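Chromosome-partitioning protein Spo0J (Thermus thermophilus HB27, PDB 1VZ0) binds the centromere-like parS site, probably acts in chromosome partitioning, and stimulates the ATPase activity of its likely partner Soj. Local coordinates at residues L50-S53 / I54-K57; D98-D101 / R102-L105; V121-A124 / R125-A129. One frame throughout, in Å; residues are numbered along the deposited sequence.

Contact 1. Residues L50-S53 / I54-K57; sequences LADS and IREK
Leu-50 O and Ala-51 O take the first regular bonds across this turn: Ile-54 N gives its hydrogen to Leu-50 O at 3.2 Å and Arg-55 N reaches Ala-51 O at 3.1 Å. Further on the ladder slackens. Ser-53 O receives only weak bonds, from Glu-56 N and, at 3.5 Å, from Lys-57 N, as helix 38-57 runs out. The buried side of the turn is apolar. Ile-54 has CG1 between its backbone N and carbonyl carbon (chi1 66°), which lays that branch over Ala-51 O and sends CG2 back to Leu-50, whose CD2 lies 3.8 Å from Ile-54 CG2. This is the face by which the last turns of helix 38-57 pack on helix 78-86 within the ParB N-terminal domain: Leu-50, Ala-51 and Ile-54 all rest on Ala-83, and Ala-51 also meets Met-86. On the outer side Asp-52 and Arg-55 run alongside each other, pointing the same way. Arg-55 is extended from CG to NE, and its NH2 comes within 2.7 Å of Asp-52 OD2, a salt bridge whose hydrogen bond is weak because the N-H points poorly (124°). The carboxylate oxygen sits at the guanidinium edge, with the two planes 31° apart. Asp-52 OD1 has a second positive partner, Lys-48, so the acid bridges two turns of the helix. Lys-57 folds back, and its CD lies 3.0 Å from Ser-53 O, while Ser-53 OG is hydrogen-bonded to Glu-163 of the second subunit.

Contact 2. Residues D98-D101 / R102-L105; sequences DLTD and REAL
Thr-100 and Glu-103 exchange two hydrogen bonds and so form a capping box at the start of helix 101-114, after the loop that follows strand 91-96. In one direction Thr-100 N donates to Glu-103 OE2 at 2.9 Å, an almost straight bond (167°) that meets the oxygen on its anti side, 26° out of the carboxylate plane. In the other, Glu-103 N donates to Thr-100 OG1 over 3.3 Å. The hydroxyl is in place because it sits between the threonine's own N and carbonyl carbon (chi1 66°), facing the first turn. The backbone follows with ordinary helical bonds, Ala-104 N to Thr-100 O at 2.9 Å and Leu-105 N to Asp-101 O at 3.0 Å. Van der Waals contact fills in the rest: Glu-103 CG lies 3.2 Å from Thr-100 OG1, and Thr-100 CG2 is 3.5 Å from Glu-103 OE2. An alanine in place of Glu-103 would leave Thr-100 N without its carboxylate acceptor and is likely to let the loop before the helix move more freely. Charge pairing lies outside the turn: Arg-66 forms a salt bridge with Asp-101 OD2 and also bonds Leu-99 O, tying the helix start to strand 63-68. A bound magnesium ion lies about 4 Å from the Glu-103 side chain. With the carboxylates of Asp-101 and Glu-103 both at the amino end of the helix, their negative charge is probably favoured by the helix dipole, while the box gives Glu-103 N an acceptor where no preceding turn supplies a carbonyl, and also holds the N-H of N-cap Thr-100.

Contact 3. Residues V121-A124 / R125-A129; sequences VEEA and RGYQA
Tyr-127 leans back over the preceding turn of helix 120-132 toward Glu-123. Tyr-127 CB starts 3.7 Å from Ala-124 O. The first torsion, with CG anti to the carbonyl carbon (chi1 -65°), then swings the ring over the backbone, where Glu-123 O lies beneath one face, offset toward the rim and 3.4 Å from CG of Tyr-127. That same carbonyl oxygen accepts the hydrogen bond of Tyr-127 N. Further out the ring meets the glutamate side chain: Tyr-127 CE1 lies 3.4 Å from Glu-123 OE1, and Tyr-127 CZ is as near to Glu-123 CG. At the tip, Tyr-127 OH donates to Glu-123 OE1 over 2.6 Å, in a bond that is short but weak. Glu-123 is fully extended and crosses the ring, with carboxylate and ring planes 78° apart. The tyrosine side chain also packs on Val-151, Ala-154 and Leu-155 of helix 148-156 and on Leu-113 of helix 101-114. Tyr-127 thus joins helix 120-132 to the inferred helix-turn-helix motif, of which helix 148-156 is the second helix, the one that in such motifs usually reads the DNA. On another side of the helix Val-121 and Arg-125 lie alongside each other, Val-121 CG1 being 3.7 Å from Arg-125 NE. Glu-122 turns from the contact to a salt bridge with Arg-39 of the second subunit. Arg-125 N bonds Val-121 O at 3.0 Å and Gly-126 N bonds Glu-122 O at 2.9 Å, keeping the turn regular. Lys-146 makes a long, weak ion pair with Glu-123 OE1, so this oxygen faces both a phenol and a distant positive charge, which would probably favour the ionised carboxylate, beside a ring whose other neighbours are largely apolar.

How the contacts relate
Contacts 1 and 2 belong to the ParB N-terminal domain and contact 3 to the HTH domain, yet each is local to a helix or its start. Contact 2, at the surface, opens a helix with mostly polar bonds; contact 1, ending another helix, and contact 3, filling most of a helix close to the centre of the folded chain, are partly buried. Contact 1 sets an apolar face against an outer ion pair, whereas contact 3 places Glu-123 against an aromatic ring. Successive helices 101-114 and 120-132 bring contacts 2 and 3 to about 7 Å between nearest atoms, while contact 1 stays about 19 Å or more from both. All three touch the second subunit.

Contact 1. Residues L50-S53 / I54-K57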
ATOM      1  N   LEU C  50      -4.401  -2.545  17.576  1.00 35.48           N
ATOM      2  CA  LEU C  50      -4.422  -1.124  17.913  1.00 36.46           C
ATOM      3  C   LEU C  50      -5.617  -0.870  18.826  1.00 35.60           C
ATOM      4  O   LEU C  50      -5.530  -0.108  19.781  1.00 33.89           O
ATOM      5  CB  LEU C  50      -4.563  -0.257  16.656  1.00 34.26           C
ATOM      6  CG  LEU C  50      -3.892   1.125  16.656  1.00 34.60           C
ATOM      7  CD1 LEU C  50      -4.673   2.041  15.729  1.00 33.04           C
ATOM      8  CD2 LEU C  50      -3.842   1.717  18.048  1.00 33.24           C
ATOM      9  N   ALA C  51      -6.733  -1.515  18.513  1.00 36.26           N
ATOM     10  CA  ALA C  51      -7.950  -1.375  19.297  1.00 39.57           C
ATOM     11  C   ALA C  51      -7.783  -1.901  20.722  1.00 42.80           C
ATOM     12  O   ALA C  51      -8.208  -1.256  21.679  1.00 44.88           O
ATOM     13  CB  ALA C  51      -9.096  -2.108  18.610  1.00 36.13           C
ATOM     14  N   ASP C  52      -7.173  -3.075  20.854  1.00 44.53           N
ATOM     15  CA  ASP C  52      -6.961  -3.688  22.165  1.00 48.88           C
ATOM     16  C   ASP C  52      -6.140  -2.776  23.065  1.00 48.74           C
ATOM     17  O   ASP C  52      -6.423  -2.643  24.253  1.00 53.41           O
ATOM     18  CB  ASP C  52      -6.235  -5.032  22.017  1.00 50.29           C
ATOM     19  CG  ASP C  52      -7.100  -6.101  21.371  1.00 54.20           C
ATOM     20  OD1 ASP C  52      -6.529  -7.039  20.774  1.00 57.64           O
ATOM     21  OD2 ASP C  52      -8.345  -6.012  21.467  1.00 56.08           O
ATOM     22  N   SER C  53      -5.123  -2.150  22.488  1.00 49.40           N
ATOM     23  CA  SER C  53      -4.248  -1.264  23.236  1.00 47.81           C
ATOM     24  C   SER C  53      -4.932   0.018  23.700  1.00 51.43           C
ATOM     25  O   SER C  53      -4.654   0.502  24.798  1.00 53.36           O
ATOM     26  CB  SER C  53      -3.023  -0.910  22.396  1.00 45.92           C
ATOM     27  OG  SER C  53      -2.162  -0.032  23.100  1.00 46.93           O
ATOM     28  N   ILE C  54      -5.820   0.576  22.880  1.00 51.07           N
ATOM     29  CA  ILE C  54      -6.488   1.809  23.276  1.00 52.52           C
ATOM     30  C   ILE C  54      -7.639   1.577  24.252  1.00 52.34           C
ATOM     31  O   ILE C  54      -8.093   2.513  24.903  1.00 49.45           O
ATOM     32  CB  ILE C  54      -7.001   2.610  22.056  1.00 53.09           C
ATOM     33  CG1 ILE C  54      -8.112   1.845  21.348  1.00 54.07           C
ATOM     34  CG2 ILE C  54      -5.847   2.891  21.106  1.00 50.84           C
ATOM     35  CD1 ILE C  54      -8.702   2.598  20.187  1.00 56.45           C
ATOM     36  N   ARG C  55      -8.117   0.340  24.357  1.00 54.68           N
ATOM     37  CA  ARG C  55      -9.186   0.050  25.307  1.00 60.39           C
ATOM     38  C   ARG C  55      -8.643   0.380  26.688  1.00 62.47           C
ATOM     39  O   ARG C  55      -9.385   0.766  27.590  1.00 63.50           O
ATOM     40  CB  ARG C  55      -9.575  -1.431  25.301  1.00 60.82           C
ATOM     41  CG  ARG C  55     -10.602  -1.850  24.273  1.00 61.04           C
ATOM     42  CD  ARG C  55     -11.229  -3.168  24.701  1.00 63.62           C
ATOM     43  NE  ARG C  55     -11.991  -3.814  23.637  1.00 65.53           N
ATOM     44  CZ  ARG C  55     -11.453  -4.310  22.527  1.00 68.41           C
ATOM     45  NH1 ARG C  55     -12.222  -4.885  21.609  1.00 68.73           N
ATOM     46  NH2 ARG C  55     -10.144  -4.231  22.330  1.00 69.84           N
ATOM     47  N   GLU C  56      -7.331   0.219  26.835  1.00 65.14           N
ATOM     48  CA  GLU C  56      -6.649   0.467  28.097  1.00 68.10           C
ATOM     49  C   GLU C  56      -6.330   1.936  28.338  1.00 68.25           C
ATOM     50  O   GLU C  56      -6.844   2.541  29.280  1.00 68.81           O
ATOM     51  CB  GLU C  56      -5.347  -0.339  28.151  1.00 72.00           C
ATOM     52  CG  GLU C  56      -5.519  -1.833  27.917  1.00 78.38           C
ATOM     53  CD  GLU C  56      -6.362  -2.509  28.985  1.00 82.76           C
ATOM     54  OE1 GLU C  56      -7.559  -2.170  29.111  1.00 81.81           O
ATOM     55  OE2 GLU C  56      -5.826  -3.384  29.699  1.00 85.82           O
ATOM     56  N   LYS C  57      -5.482   2.504  27.487  1.00 67.35           N
ATOM     57  CA  LYS C  57      -5.080   3.895  27.637  1.00 66.69           C
ATOM     58  C   LYS C  57      -5.839   4.914  26.798  1.00 64.12           C
ATOM     59  O   LYS C  57      -5.525   6.100  26.845  1.00 65.86           O
ATOM     60  CB  LYS C  57      -3.580   4.042  27.366  1.00 69.55           C
ATOM     61  CG  LYS C  57      -3.059   3.196  26.218  1.00 73.28           C
ATOM     62  CD  LYS C  57      -2.724   1.783  26.679  1.00 78.36           C
ATOM     63  CE  LYS C  57      -1.559   1.781  27.665  1.00 80.89           C
ATOM     64  NZ  LYS C  57      -1.214   0.409  28.143  1.00 83.42           N
TER

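Contact 2. Residues D98-D101 / R102-L105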
ATOM      1  N   ASP C  98     -12.787  24.097  10.858  1.00 49.12           N
ATOM      2  CA  ASP C  98     -13.741  24.415   9.801  1.00 49.74           C
ATOM      3  C   ASP C  98     -13.041  24.233   8.470  1.00 47.58           C
ATOM      4  O   ASP C  98     -12.157  25.009   8.119  1.00 46.63           O
ATOM      5  CB  ASP C  98     -14.237  25.860   9.921  1.00 55.89           C
ATOM      6  CG  ASP C  98     -15.195  26.055  11.073  1.00 63.12           C
ATOM      7  OD1 ASP C  98     -15.677  27.194  11.253  1.00 70.26           O
ATOM      8  OD2 ASP C  98     -15.471  25.072  11.794  1.00 69.90           O
ATOM      9  N   LEU C  99     -13.446  23.204   7.733  1.00 44.69           N
ATOM     10  CA  LEU C  99     -12.843  22.896   6.446  1.00 39.07           C
ATOM     11  C   LEU C  99     -13.896  22.716   5.367  1.00 40.04           C
ATOM     12  O   LEU C  99     -14.910  22.043   5.585  1.00 41.13           O
ATOM     13  CB  LEU C  99     -12.029  21.606   6.556  1.00 41.07           C
ATOM     14  CG  LEU C  99     -10.921  21.513   7.606  1.00 40.07           C
ATOM     15  CD1 LEU C  99     -10.415  20.077   7.693  1.00 39.27           C
ATOM     16  CD2 LEU C  99      -9.790  22.454   7.241  1.00 36.29           C
ATOM     17  N   THR C 100     -13.660  23.314   4.202  1.00 36.38           N
ATOM     18  CA  THR C 100     -14.596  23.166   3.096  1.00 38.31           C
ATOM     19  C   THR C 100     -14.379  21.769   2.512  1.00 38.02           C
ATOM     20  O   THR C 100     -13.353  21.130   2.770  1.00 37.06           O
ATOM     21  CB  THR C 100     -14.354  24.216   1.984  1.00 41.31           C
ATOM     22  OG1 THR C 100     -13.082  23.984   1.360  1.00 39.01           O
ATOM     23  CG2 THR C 100     -14.375  25.624   2.573  1.00 40.78           C
ATOM     24  N   ASP C 101     -15.341  21.291   1.735  1.00 35.28           N
ATOM     25  CA  ASP C 101     -15.218  19.972   1.133  1.00 38.55           C
ATOM     26  C   ASP C 101     -13.885  19.848   0.412  1.00 39.32           C
ATOM     27  O   ASP C 101     -13.177  18.847   0.532  1.00 37.66           O
ATOM     28  CB  ASP C 101     -16.363  19.742   0.148  1.00 39.89           C
ATOM     29  CG  ASP C 101     -17.714  19.687   0.837  1.00 44.51           C
ATOM     30  OD1 ASP C 101     -18.737  19.496   0.145  1.00 48.06           O
ATOM     31  OD2 ASP C 101     -17.754  19.834   2.078  1.00 46.42           O
ATOM     32  N   ARG C 102     -13.549  20.893  -0.327  1.00 39.60           N
ATOM     33  CA  ARG C 102     -12.319  20.948  -1.091  1.00 39.00           C
ATOM     34  C   ARG C 102     -11.062  20.788  -0.219  1.00 38.47           C
ATOM     35  O   ARG C 102     -10.136  20.059  -0.590  1.00 39.00           O
ATOM     36  CB  ARG C 102     -12.303  22.267  -1.866  1.00 38.83           C
ATOM     37  CG  ARG C 102     -11.069  22.532  -2.680  1.00 46.31           C
ATOM     38  CD  ARG C 102     -11.213  23.861  -3.400  1.00 53.83           C
ATOM     39  NE  ARG C 102      -9.918  24.452  -3.715  1.00 62.05           N
ATOM     40  CZ  ARG C 102      -9.004  23.866  -4.475  1.00 68.02           C
ATOM     41  NH1 ARG C 102      -9.256  22.672  -4.993  1.00 72.12           N
ATOM     42  NH2 ARG C 102      -7.842  24.466  -4.710  1.00 69.28           N
ATOM     43  N   GLU C 103     -11.032  21.451   0.937  1.00 37.32           N
ATOM     44  CA  GLU C 103      -9.877  21.357   1.833  1.00 36.88           C
ATOM     45  C   GLU C 103      -9.802  19.960   2.441  1.00 36.34           C
ATOM     46  O   GLU C 103      -8.715  19.411   2.629  1.00 35.67           O
ATOM     47  CB  GLU C 103      -9.969  22.376   2.983  1.00 36.19           C
ATOM     48  CG  GLU C 103     -10.178  23.832   2.571  1.00 42.68           C
ATOM     49  CD  GLU C 103     -10.254  24.767   3.770  1.00 44.04           C
ATOM     50  OE1 GLU C 103      -9.186  25.200   4.254  1.00 42.43           O
ATOM     51  OE2 GLU C 103     -11.382  25.051   4.238  1.00 45.38           O
ATOM     52  N   ALA C 104     -10.965  19.399   2.765  1.00 34.80           N
ATOM     53  CA  ALA C 104     -11.028  18.077   3.369  1.00 35.31           C
ATOM     54  C   ALA C 104     -10.463  17.043   2.406  1.00 36.30           C
ATOM     55  O   ALA C 104      -9.753  16.122   2.811  1.00 34.14           O
ATOM     56  CB  ALA C 104     -12.457  17.734   3.731  1.00 28.25           C
ATOM     57  N   LEU C 105     -10.779  17.207   1.128  1.00 36.33           N
ATOM     58  CA  LEU C 105     -10.292  16.294   0.103  1.00 37.08           C
ATOM     59  C   LEU C 105      -8.786  16.464  -0.035  1.00 36.94           C
ATOM     60  O   LEU C 105      -8.039  15.488  -0.104  1.00 38.62           O
ATOM     61  CB  LEU C 105     -10.950  16.599  -1.236  1.00 35.67           C
ATOM     62  CG  LEU C 105     -11.289  15.416  -2.142  1.00 39.03           C
ATOM     63  CD1 LEU C 105     -11.425  15.931  -3.570  1.00 34.68           C
ATOM     64  CD2 LEU C 105     -10.213  14.343  -2.068  1.00 41.18           C
TER

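Contact 3. Residues V121-A124 / R125-A129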
ATOM      1  N   VAL C 121       3.128   4.792  -8.309  1.00 24.77           N
ATOM      2  CA  VAL C 121       1.976   5.035  -9.180  1.00 23.49           C
ATOM      3  C   VAL C 121       0.897   5.797  -8.407  1.00 25.23           C
ATOM      4  O   VAL C 121       0.307   6.758  -8.910  1.00 21.13           O
ATOM      5  CB  VAL C 121       1.376   3.713  -9.721  1.00 19.99           C
ATOM      6  CG1 VAL C 121       0.186   4.009 -10.620  1.00 18.43           C
ATOM      7  CG2 VAL C 121       2.431   2.944 -10.496  1.00 19.82           C
ATOM      8  N   GLU C 122       0.646   5.367  -7.177  1.00 24.35           N
ATOM      9  CA  GLU C 122      -0.343   6.025  -6.340  1.00 26.82           C
ATOM     10  C   GLU C 122       0.143   7.429  -6.040  1.00 25.96           C
ATOM     11  O   GLU C 122      -0.649   8.366  -5.943  1.00 27.97           O
ATOM     12  CB  GLU C 122      -0.523   5.276  -5.028  1.00 34.63           C
ATOM     13  CG  GLU C 122      -0.991   3.852  -5.184  1.00 46.93           C
ATOM     14  CD  GLU C 122      -1.215   3.198  -3.842  1.00 56.84           C
ATOM     15  OE1 GLU C 122      -2.242   3.502  -3.197  1.00 62.96           O
ATOM     16  OE2 GLU C 122      -0.356   2.394  -3.422  1.00 62.23           O
ATOM     17  N   GLU C 123       1.454   7.564  -5.890  1.00 20.61           N
ATOM     18  CA  GLU C 123       2.038   8.858  -5.619  1.00 26.90           C
ATOM     19  C   GLU C 123       1.652   9.798  -6.757  1.00 27.61           C
ATOM     20  O   GLU C 123       1.196  10.910  -6.520  1.00 24.79           O
ATOM     21  CB  GLU C 123       3.556   8.751  -5.536  1.00 27.58           C
ATOM     22  CG  GLU C 123       4.232  10.044  -5.145  1.00 35.18           C
ATOM     23  CD  GLU C 123       5.744   9.988  -5.313  1.00 39.96           C
ATOM     24  OE1 GLU C 123       6.404  11.021  -5.076  1.00 39.70           O
ATOM     25  OE2 GLU C 123       6.270   8.913  -5.685  1.00 42.78           O
ATOM     26  N   ALA C 124       1.837   9.332  -7.992  1.00 24.97           N
ATOM     27  CA  ALA C 124       1.513  10.123  -9.168  1.00 23.32           C
ATOM     28  C   ALA C 124       0.021  10.457  -9.248  1.00 23.68           C
ATOM     29  O   ALA C 124      -0.336  11.587  -9.553  1.00 22.85           O
ATOM     30  CB  ALA C 124       1.959   9.391 -10.435  1.00 18.80           C
ATOM     31  N   ARG C 125      -0.847   9.487  -8.969  1.00 21.65           N
ATOM     32  CA  ARG C 125      -2.287   9.738  -9.029  1.00 23.49           C
ATOM     33  C   ARG C 125      -2.694  10.802  -8.012  1.00 24.49           C
ATOM     34  O   ARG C 125      -3.596  11.611  -8.269  1.00 21.98           O
ATOM     35  CB  ARG C 125      -3.088   8.450  -8.780  1.00 20.70           C
ATOM     36  CG  ARG C 125      -2.892   7.369  -9.830  1.00 23.20           C
ATOM     37  CD  ARG C 125      -3.762   6.148  -9.533  1.00 23.64           C
ATOM     38  NE  ARG C 125      -3.416   5.026 -10.398  1.00 26.65           N
ATOM     39  CZ  ARG C 125      -3.653   4.979 -11.706  1.00 28.77           C
ATOM     40  NH1 ARG C 125      -3.286   3.912 -12.403  1.00 29.76           N
ATOM     41  NH2 ARG C 125      -4.268   5.985 -12.316  1.00 30.09           N
ATOM     42  N   GLY C 126      -2.030  10.785  -6.859  1.00 22.38           N
ATOM     43  CA  GLY C 126      -2.315  11.757  -5.820  1.00 22.49           C
ATOM     44  C   GLY C 126      -1.959  13.157  -6.283  1.00 21.78           C
ATOM     45  O   GLY C 126      -2.764  14.080  -6.169  1.00 21.15           O
ATOM     46  N   TYR C 127      -0.753  13.320  -6.817  1.00 21.38           N
ATOM     47  CA  TYR C 127      -0.314  14.628  -7.296  1.00 25.89           C
ATOM     48  C   TYR C 127      -1.277  15.124  -8.365  1.00 28.35           C
ATOM     49  O   TYR C 127      -1.692  16.281  -8.350  1.00 30.42           O
ATOM     50  CB  TYR C 127       1.093  14.545  -7.889  1.00 24.27           C
ATOM     51  CG  TYR C 127       2.170  14.182  -6.894  1.00 26.52           C
ATOM     52  CD1 TYR C 127       3.438  13.807  -7.331  1.00 30.47           C
ATOM     53  CD2 TYR C 127       1.923  14.206  -5.518  1.00 25.54           C
ATOM     54  CE1 TYR C 127       4.435  13.456  -6.433  1.00 28.64           C
ATOM     55  CE2 TYR C 127       2.913  13.860  -4.604  1.00 27.09           C
ATOM     56  CZ  TYR C 127       4.165  13.481  -5.069  1.00 31.10           C
ATOM     57  OH  TYR C 127       5.134  13.087  -4.178  1.00 33.30           O
ATOM     58  N   GLN C 128      -1.643  14.243  -9.288  1.00 28.48           N
ATOM     59  CA  GLN C 128      -2.560  14.624 -10.351  1.00 30.51           C
ATOM     60  C   GLN C 128      -3.911  15.091  -9.813  1.00 29.75           C
ATOM     61  O   GLN C 128      -4.512  16.023 -10.351  1.00 34.83           O
ATOM     62  CB  GLN C 128      -2.779  13.468 -11.321  1.00 28.47           C
ATOM     63  CG  GLN C 128      -3.638  13.867 -12.497  1.00 36.56           C
ATOM     64  CD  GLN C 128      -3.965  12.707 -13.401  1.00 44.30           C
ATOM     65  OE1 GLN C 128      -4.619  11.744 -12.985  1.00 50.42           O
ATOM     66  NE2 GLN C 128      -3.517  12.789 -14.651  1.00 46.83           N
ATOM     67  N   ALA C 129      -4.393  14.441  -8.761  1.00 27.44           N
ATOM     68  CA  ALA C 129      -5.667  14.817  -8.173  1.00 30.45           C
ATOM     69  C   ALA C 129      -5.555  16.217  -7.562  1.00 33.46           C
ATOM     70  O   ALA C 129      -6.481  17.020  -7.664  1.00 34.60           O
ATOM     71  CB  ALA C 129      -6.078  13.802  -7.105  1.00 29.23           C
TER